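Local coordinates for VP4 CORE protein (Bluetongue virus, PDB 2JHP) that forms part of the inner capsid of the virus core and works as a multifunctional RNA-capping enzyme for viral transcripts, at residues T455-G460 / A563-L568; G553-T558 / A617-Y622. All coordinates share one frame; numbering follows the deposited sequence.

The four segments alternate along the chain, in the order 455-460, 553-558, 563-568, 617-622, so the two contacts interleave. Contact 1 sets helix 453-460, which precedes strand 466-469 at the edge of a mixed seven-stranded sheet, against the linker between helices 551-561 and 568-576. Contact 2 packs helix 551-561 itself against helix 612-625. The centres lie about 13 Å apart, and the two merge: Leu458 CD1 rests 3.7 Å from Tyr622 CE2, and Leu568 CD2 lies 4.0 Å from Leu555 CD1. Together they tie the helical C-terminal part of the protein to a methyltransferase-like sheet domain through side chains shared between the two contacts.

Contact 1. Residues T455-G460 / A563-L568; sequences TVMLNG and AYVTDL
Met457 is the bump of this interface: its side chain leaves helix 453-460 and fills a hollow lined by the backbone of Tyr564 to Thr566 and by the side chain of Leu568. Met457 CG lies 3.3 Å from Thr566 O. Met457 SD comes within 3.5 Å of Tyr564 O, so the thioether lies against main-chain polar groups. A bend at the last torsion (chi3 70°) then swings Met457 CE into the floor of the hollow, 3.7 Å from Leu568 CD2. Thr566 CG2 is 3.9 Å from the same Met457 CE. The Met457 and Leu568 side chains cross at about a right angle. Leu568 also has a second branch at work, its CD1 meeting Leu458 CD2 at 3.6 Å, so one isobutyl group wedges against two successive helix residues. Val456 CG1 and Val565 CG1 make a looser margin at 4.5 Å. Beside this apolar patch Asp567, the N-cap of helix 568-576, pairs with Arg466 and bonds to Ser461 and to the backbone of Ile467. The arrangement is a helix-to-linker junction on a seven-stranded sheet with the 3-2-1-4-5-7-6 strand order of Rossmann-like methyltransferases.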
ATOM      1  N   THR A 455     -17.664  -8.670  14.723  1.00 15.44           N
ATOM      2  CA  THR A 455     -17.776  -9.719  13.710  1.00 20.59           C
ATOM      3  C   THR A 455     -16.382 -10.141  13.214  1.00 16.34           C
ATOM      4  O   THR A 455     -16.112 -11.330  13.029  1.00 22.55           O
ATOM      5  CB  THR A 455     -18.678  -9.266  12.536  1.00 26.35           C
ATOM      6  OG1 THR A 455     -19.886  -8.708  13.059  1.00 14.82           O
ATOM      7  CG2 THR A 455     -19.045 -10.438  11.648  1.00 -8.50           C
ATOM      8  N   VAL A 456     -15.506  -9.156  13.020  1.00 16.80           N
ATOM      9  CA  VAL A 456     -14.137  -9.391  12.581  1.00 13.08           C
ATOM     10  C   VAL A 456     -13.445 -10.287  13.594  1.00 15.59           C
ATOM     11  O   VAL A 456     -12.941 -11.351  13.234  1.00 14.98           O
ATOM     12  CB  VAL A 456     -13.332  -8.058  12.420  1.00 15.54           C
ATOM     13  CG1 VAL A 456     -11.901  -8.345  12.011  1.00 20.56           C
ATOM     14  CG2 VAL A 456     -13.985  -7.141  11.415  1.00 18.80           C
ATOM     15  N   MET A 457     -13.434  -9.851  14.855  1.00 20.85           N
ATOM     16  CA  MET A 457     -12.901 -10.626  15.971  1.00 18.05           C
ATOM     17  C   MET A 457     -13.395 -12.075  16.009  1.00 17.11           C
ATOM     18  O   MET A 457     -12.602 -13.016  16.162  1.00 22.00           O
ATOM     19  CB  MET A 457     -13.271  -9.955  17.285  1.00 17.06           C
ATOM     20  CG  MET A 457     -12.357  -8.832  17.688  1.00 12.65           C
ATOM     21  SD  MET A 457     -12.828  -8.132  19.271  1.00 16.36           S
ATOM     22  CE  MET A 457     -12.405  -9.444  20.402  1.00  6.22           C
ATOM     23  N   LEU A 458     -14.702 -12.249  15.865  1.00 15.14           N
ATOM     24  CA  LEU A 458     -15.322 -13.565  15.981  1.00 19.53           C
ATOM     25  C   LEU A 458     -15.066 -14.489  14.779  1.00 25.19           C
ATOM     26  O   LEU A 458     -15.043 -15.710  14.926  1.00 22.44           O
ATOM     27  CB  LEU A 458     -16.819 -13.431  16.299  1.00 10.47           C
ATOM     28  CG  LEU A 458     -17.104 -12.801  17.671  1.00 19.49           C
ATOM     29  CD1 LEU A 458     -18.475 -12.167  17.771  1.00 23.13           C
ATOM     30  CD2 LEU A 458     -16.921 -13.822  18.771  1.00 -7.47           C
ATOM     31  N   ASN A 459     -14.867 -13.905  13.601  1.00 33.51           N
ATOM     32  CA  ASN A 459     -14.643 -14.670  12.377  1.00 39.55           C
ATOM     33  C   ASN A 459     -13.179 -14.814  12.027  1.00 33.66           C
ATOM     34  O   ASN A 459     -12.769 -15.834  11.488  1.00 28.61           O
ATOM     35  CB  ASN A 459     -15.335 -13.997  11.195  1.00 35.67           C
ATOM     36  CG  ASN A 459     -16.838 -14.019  11.302  1.00 22.03           C
ATOM     37  OD1 ASN A 459     -17.404 -14.553  12.256  1.00 31.36           O
ATOM     38  ND2 ASN A 459     -17.501 -13.431  10.311  1.00 24.81           N
ATOM     39  N   GLY A 460     -12.407 -13.773  12.318  1.00 16.00           N
ATOM     40  CA  GLY A 460     -11.025 -13.655  11.864  1.00 19.50           C
ATOM     41  C   GLY A 460     -10.016 -14.532  12.576  1.00 21.16           C
ATOM     42  O   GLY A 460      -9.051 -14.977  11.961  1.00 19.43           O
ATOM     43  N   ALA A 563     -15.914  -1.242  19.673  1.00 17.15           N
ATOM     44  CA  ALA A 563     -14.830  -0.285  19.731  1.00 15.98           C
ATOM     45  C   ALA A 563     -13.433  -0.911  19.603  1.00 11.56           C
ATOM     46  O   ALA A 563     -12.463  -0.198  19.342  1.00 27.35           O
ATOM     47  CB  ALA A 563     -14.938   0.526  21.011  1.00 15.41           C
ATOM     48  N   TYR A 564     -13.326  -2.231  19.789  1.00 26.00           N
ATOM     49  CA  TYR A 564     -12.011  -2.915  19.778  1.00 15.11           C
ATOM     50  C   TYR A 564     -11.884  -4.058  18.784  1.00 17.67           C
ATOM     51  O   TYR A 564     -12.868  -4.725  18.448  1.00 18.76           O
ATOM     52  CB  TYR A 564     -11.621  -3.412  21.183  1.00  3.83           C
ATOM     53  CG  TYR A 564     -11.802  -2.344  22.236  1.00-10.96           C
ATOM     54  CD1 TYR A 564     -12.942  -2.325  23.044  1.00 58.27           C
ATOM     55  CD2 TYR A 564     -10.865  -1.311  22.383  1.00 -9.34           C
ATOM     56  CE1 TYR A 564     -13.128  -1.333  23.980  1.00 14.58           C
ATOM     57  CE2 TYR A 564     -11.057  -0.309  23.349  1.00-12.09           C
ATOM     58  CZ  TYR A 564     -12.184  -0.338  24.126  1.00 46.74           C
ATOM     59  OH  TYR A 564     -12.347   0.646  25.053  1.00 22.57           O
ATOM     60  N   VAL A 565     -10.653  -4.256  18.314  1.00 16.60           N
ATOM     61  CA  VAL A 565     -10.274  -5.458  17.566  1.00 16.81           C
ATOM     62  C   VAL A 565      -9.036  -6.076  18.190  1.00 27.28           C
ATOM     63  O   VAL A 565      -7.939  -5.547  18.052  1.00 26.08           O
ATOM     64  CB  VAL A 565      -9.964  -5.158  16.075  1.00 14.30           C
ATOM     65  CG1 VAL A 565      -9.573  -6.441  15.353  1.00 11.88           C
ATOM     66  CG2 VAL A 565     -11.153  -4.483  15.392  1.00 13.26           C
ATOM     67  N   THR A 566      -9.214  -7.189  18.889  1.00 30.66           N
ATOM     68  CA  THR A 566      -8.076  -7.966  19.392  1.00 27.74           C
ATOM     69  C   THR A 566      -8.269  -9.455  19.093  1.00 27.64           C
ATOM     70  O   THR A 566      -9.335  -9.854  18.620  1.00 14.30           O
ATOM     71  CB  THR A 566      -7.833  -7.722  20.895  1.00 27.37           C
ATOM     72  OG1 THR A 566      -6.529  -8.197  21.254  1.00 46.55           O
ATOM     73  CG2 THR A 566      -8.906  -8.420  21.754  1.00 -4.04           C
ATOM     74  N   ASP A 567      -7.244 -10.267  19.369  1.00  4.64           N
ATOM     75  CA  ASP A 567      -7.245 -11.692  18.992  1.00 -6.18           C
ATOM     76  C   ASP A 567      -7.832 -12.585  20.088  1.00  8.07           C
ATOM     77  O   ASP A 567      -7.211 -12.804  21.130  1.00 17.20           O
ATOM     78  CB  ASP A 567      -5.841 -12.157  18.557  1.00 -6.81           C
ATOM     79  CG  ASP A 567      -5.853 -13.544  17.898  1.00 14.12           C
ATOM     80  OD1 ASP A 567      -6.624 -13.750  16.941  1.00 32.95           O
ATOM     81  OD2 ASP A 567      -5.081 -14.433  18.318  1.00  5.36           O
ATOM     82  N   LEU A 568      -9.032 -13.099  19.831  1.00 18.83           N
ATOM     83  CA  LEU A 568      -9.717 -14.004  20.752  1.00  4.09           C
ATOM     84  C   LEU A 568      -8.914 -15.256  21.076  1.00 23.03           C
ATOM     85  O   LEU A 568      -8.772 -15.619  22.237  1.00  6.94           O
ATOM     86  CB  LEU A 568     -11.099 -14.393  20.217  1.00 -5.53           C
ATOM     87  CG  LEU A 568     -12.216 -13.357  20.384  1.00  7.81           C
ATOM     88  CD1 LEU A 568     -13.538 -13.958  19.937  1.00  3.58           C
ATOM     89  CD2 LEU A 568     -12.321 -12.870  21.827  1.00 -7.45           C
TER

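Contact 2. Residues G553-T558 / A617-Y622; sequences GHLYVT and AALREY
Leu555 and Tyr556, neighbours on helix 551-561, straddle Ala618 of helix 612-625. The small methyl group of Ala618 lets the backbones come close: Ala618 CB lies 3.9 Å from Leu555 CD2, and the Tyr556 and Ala618 CB atoms are 4.3 Å apart. The axes of segments 553-558 and 617-622 approach to 8.6 Å and run in the same general direction, crossing at -31°.

Leu555 CD2 also meets Leu619 CD2 at 3.6 Å, the two side chains passing obliquely. The CB of Leu619 points away from helix 551-561, yet its CD2 comes back to the interface. Trp571 and Phe572 of helix 568-576 are further neighbours of the Leu555 side chain, and Phe572 touches Leu619 as well.

On the other flank the Tyr556 ring, its CG anti to the backbone N (chi1 170°), reaches over to helix 612-625, one edge toward its backbone. At that edge Tyr556 CD1 lies 4.1 Å from Ala618 O, which accepts the hydrogen bond from Tyr622 N. Tyr556 CE1 meets the aliphatic part of Glu621, 3.7 Å from Glu621 CG, in an oblique approach. The Glu621 chain bends at chi2 beyond that contact, and its OE2 has a weak hydrogen bond to Thr536. Further along helix 612-625, Tyr622 sends its hydroxyl to Glu630 and Ser454.

No hydrogen bond joins the two segments. What holds them is apolar packing of leucine and tyrosine around an alanine, in a parallel-sense helix pair within the helical C-terminal bundle.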
ATOM      1  N   GLY A 553     -17.175  -9.497  32.302  1.00  5.88           N
ATOM      2  CA  GLY A 553     -17.664  -8.162  31.904  1.00  9.74           C
ATOM      3  C   GLY A 553     -16.720  -7.508  30.909  1.00 13.24           C
ATOM      4  O   GLY A 553     -17.144  -6.795  29.997  1.00  6.95           O
ATOM      5  N   HIS A 554     -15.431  -7.781  31.091  1.00  6.22           N
ATOM      6  CA  HIS A 554     -14.375  -7.334  30.196  1.00  5.20           C
ATOM      7  C   HIS A 554     -14.595  -7.836  28.776  1.00 13.73           C
ATOM      8  O   HIS A 554     -14.404  -7.094  27.825  1.00 16.20           O
ATOM      9  CB  HIS A 554     -13.040  -7.841  30.722  1.00  7.51           C
ATOM     10  CG  HIS A 554     -11.854  -7.278  30.016  1.00 25.61           C
ATOM     11  ND1 HIS A 554     -11.570  -7.561  28.697  1.00 23.75           N
ATOM     12  CD2 HIS A 554     -10.863  -6.463  30.451  1.00 25.84           C
ATOM     13  CE1 HIS A 554     -10.468  -6.926  28.344  1.00 53.88           C
ATOM     14  NE2 HIS A 554     -10.019  -6.253  29.389  1.00 10.61           N
ATOM     15  N   LEU A 555     -14.995  -9.097  28.639  1.00 17.77           N
ATOM     16  CA  LEU A 555     -15.199  -9.699  27.315  1.00 16.00           C
ATOM     17  C   LEU A 555     -16.486  -9.205  26.653  1.00 12.89           C
ATOM     18  O   LEU A 555     -16.520  -8.934  25.447  1.00 37.64           O
ATOM     19  CB  LEU A 555     -15.202 -11.236  27.396  1.00  7.17           C
ATOM     20  CG  LEU A 555     -15.149 -11.983  26.055  1.00 21.10           C
ATOM     21  CD1 LEU A 555     -13.819 -11.783  25.326  1.00 27.86           C
ATOM     22  CD2 LEU A 555     -15.405 -13.461  26.272  1.00  9.43           C
ATOM     23  N   TYR A 556     -17.540  -9.114  27.464  1.00 12.20           N
ATOM     24  CA  TYR A 556     -18.853  -8.714  27.004  1.00 15.82           C
ATOM     25  C   TYR A 556     -18.809  -7.266  26.524  1.00  7.84           C
ATOM     26  O   TYR A 556     -19.392  -6.933  25.488  1.00 17.22           O
ATOM     27  CB  TYR A 556     -19.888  -8.905  28.116  1.00 21.06           C
ATOM     28  CG  TYR A 556     -21.237  -8.286  27.811  1.00  7.38           C
ATOM     29  CD1 TYR A 556     -22.245  -9.024  27.180  1.00 30.05           C
ATOM     30  CD2 TYR A 556     -21.499  -6.952  28.140  1.00 19.73           C
ATOM     31  CE1 TYR A 556     -23.481  -8.446  26.893  1.00  3.22           C
ATOM     32  CE2 TYR A 556     -22.719  -6.365  27.854  1.00  8.66           C
ATOM     33  CZ  TYR A 556     -23.711  -7.107  27.235  1.00 -1.04           C
ATOM     34  OH  TYR A 556     -24.923  -6.502  26.969  1.00 24.99           O
ATOM     35  N   VAL A 557     -18.098  -6.417  27.264  1.00 13.61           N
ATOM     36  CA  VAL A 557     -17.990  -5.011  26.896  1.00 14.69           C
ATOM     37  C   VAL A 557     -17.148  -4.826  25.631  1.00 10.16           C
ATOM     38  O   VAL A 557     -17.582  -4.142  24.706  1.00 20.08           O
ATOM     39  CB  VAL A 557     -17.515  -4.121  28.074  1.00 14.72           C
ATOM     40  CG1 VAL A 557     -17.108  -2.746  27.587  1.00  9.11           C
ATOM     41  CG2 VAL A 557     -18.631  -3.993  29.130  1.00  5.35           C
ATOM     42  N   THR A 558     -15.976  -5.464  25.583  1.00 17.31           N
ATOM     43  CA  THR A 558     -15.080  -5.371  24.424  1.00 10.95           C
ATOM     44  C   THR A 558     -15.803  -5.725  23.130  1.00 19.70           C
ATOM     45  O   THR A 558     -15.727  -4.974  22.157  1.00 41.06           O
ATOM     46  CB  THR A 558     -13.810  -6.260  24.559  1.00 17.46           C
ATOM     47  OG1 THR A 558     -14.183  -7.562  25.018  1.00 50.32           O
ATOM     48  CG2 THR A 558     -12.809  -5.657  25.538  1.00 26.85           C
ATOM     49  N   ALA A 617     -20.224 -17.488  29.797  1.00  0.68           N
ATOM     50  CA  ALA A 617     -21.333 -16.625  30.221  1.00 -2.74           C
ATOM     51  C   ALA A 617     -21.354 -15.315  29.423  1.00-12.71           C
ATOM     52  O   ALA A 617     -22.425 -14.851  29.011  1.00 -7.81           O
ATOM     53  CB  ALA A 617     -21.265 -16.341  31.726  1.00  1.44           C
ATOM     54  N   ALA A 618     -20.174 -14.735  29.198  1.00-11.25           N
ATOM     55  CA  ALA A 618     -20.064 -13.514  28.410  1.00-11.69           C
ATOM     56  C   ALA A 618     -20.560 -13.758  26.988  1.00-17.42           C
ATOM     57  O   ALA A 618     -21.388 -12.987  26.482  1.00-18.47           O
ATOM     58  CB  ALA A 618     -18.625 -12.987  28.405  1.00 -7.46           C
ATOM     59  N   LEU A 619     -20.067 -14.834  26.364  1.00-16.40           N
ATOM     60  CA  LEU A 619     -20.411 -15.172  24.978  1.00-11.76           C
ATOM     61  C   LEU A 619     -21.908 -15.427  24.805  1.00 -7.57           C
ATOM     62  O   LEU A 619     -22.513 -14.977  23.829  1.00  5.29           O
ATOM     63  CB  LEU A 619     -19.605 -16.384  24.475  1.00-20.00           C
ATOM     64  CG  LEU A 619     -18.288 -16.275  23.674  1.00 10.57           C
ATOM     65  CD1 LEU A 619     -18.290 -15.135  22.646  1.00-16.89           C
ATOM     66  CD2 LEU A 619     -17.063 -16.179  24.573  1.00 15.79           C
ATOM     67  N   ARG A 620     -22.496 -16.148  25.759  1.00 -6.22           N
ATOM     68  CA  ARG A 620     -23.932 -16.431  25.751  1.00 -4.28           C
ATOM     69  C   ARG A 620     -24.731 -15.144  25.836  1.00 -5.24           C
ATOM     70  O   ARG A 620     -25.705 -14.960  25.102  1.00  1.65           O
ATOM     71  CB  ARG A 620     -24.320 -17.343  26.911  1.00 -2.14           C
ATOM     72  CG  ARG A 620     -24.092 -18.812  26.656  1.00-10.56           C
ATOM     73  CD  ARG A 620     -24.874 -19.635  27.668  1.00  8.04           C
ATOM     74  NE  ARG A 620     -24.269 -20.947  27.873  1.00-19.24           N
ATOM     75  CZ  ARG A 620     -24.746 -21.885  28.687  1.00 15.94           C
ATOM     76  NH1 ARG A 620     -25.857 -21.675  29.388  1.00-20.00           N
ATOM     77  NH2 ARG A 620     -24.104 -23.043  28.795  1.00 -9.43           N
ATOM     78  N   GLU A 621     -24.302 -14.255  26.731  1.00-10.25           N
ATOM     79  CA  GLU A 621     -24.954 -12.967  26.919  1.00-11.67           C
ATOM     80  C   GLU A 621     -24.838 -12.134  25.656  1.00-19.04           C
ATOM     81  O   GLU A 621     -25.749 -11.374  25.321  1.00-15.93           O
ATOM     82  CB  GLU A 621     -24.350 -12.218  28.109  1.00-17.86           C
ATOM     83  CG  GLU A 621     -25.277 -11.169  28.709  1.00-11.28           C
ATOM     84  CD  GLU A 621     -26.621 -11.748  29.125  1.00-13.92           C
ATOM     85  OE1 GLU A 621     -26.663 -12.542  30.091  1.00 82.78           O
ATOM     86  OE2 GLU A 621     -27.634 -11.412  28.474  1.00 10.20           O
ATOM     87  N   TYR A 622     -23.721 -12.293  24.954  1.00-18.36           N
ATOM     88  CA  TYR A 622     -23.478 -11.543  23.730  1.00-15.34           C
ATOM     89  C   TYR A 622     -24.384 -11.985  22.575  1.00-17.24           C
ATOM     90  O   TYR A 622     -25.036 -11.148  21.940  1.00-14.32           O
ATOM     91  CB  TYR A 622     -22.003 -11.617  23.327  1.00-16.16           C
ATOM     92  CG  TYR A 622     -21.713 -10.886  22.039  1.00-11.09           C
ATOM     93  CD1 TYR A 622     -21.485  -9.507  22.031  1.00-10.39           C
ATOM     94  CD2 TYR A 622     -21.680 -11.568  20.825  1.00-15.21           C
ATOM     95  CE1 TYR A 622     -21.225  -8.824  20.845  1.00  2.12           C
ATOM     96  CE2 TYR A 622     -21.423 -10.899  19.640  1.00  6.36           C
ATOM     97  CZ  TYR A 622     -21.194  -9.527  19.658  1.00 -1.72           C
ATOM     98  OH  TYR A 622     -20.942  -8.870  18.482  1.00 26.14           O
TER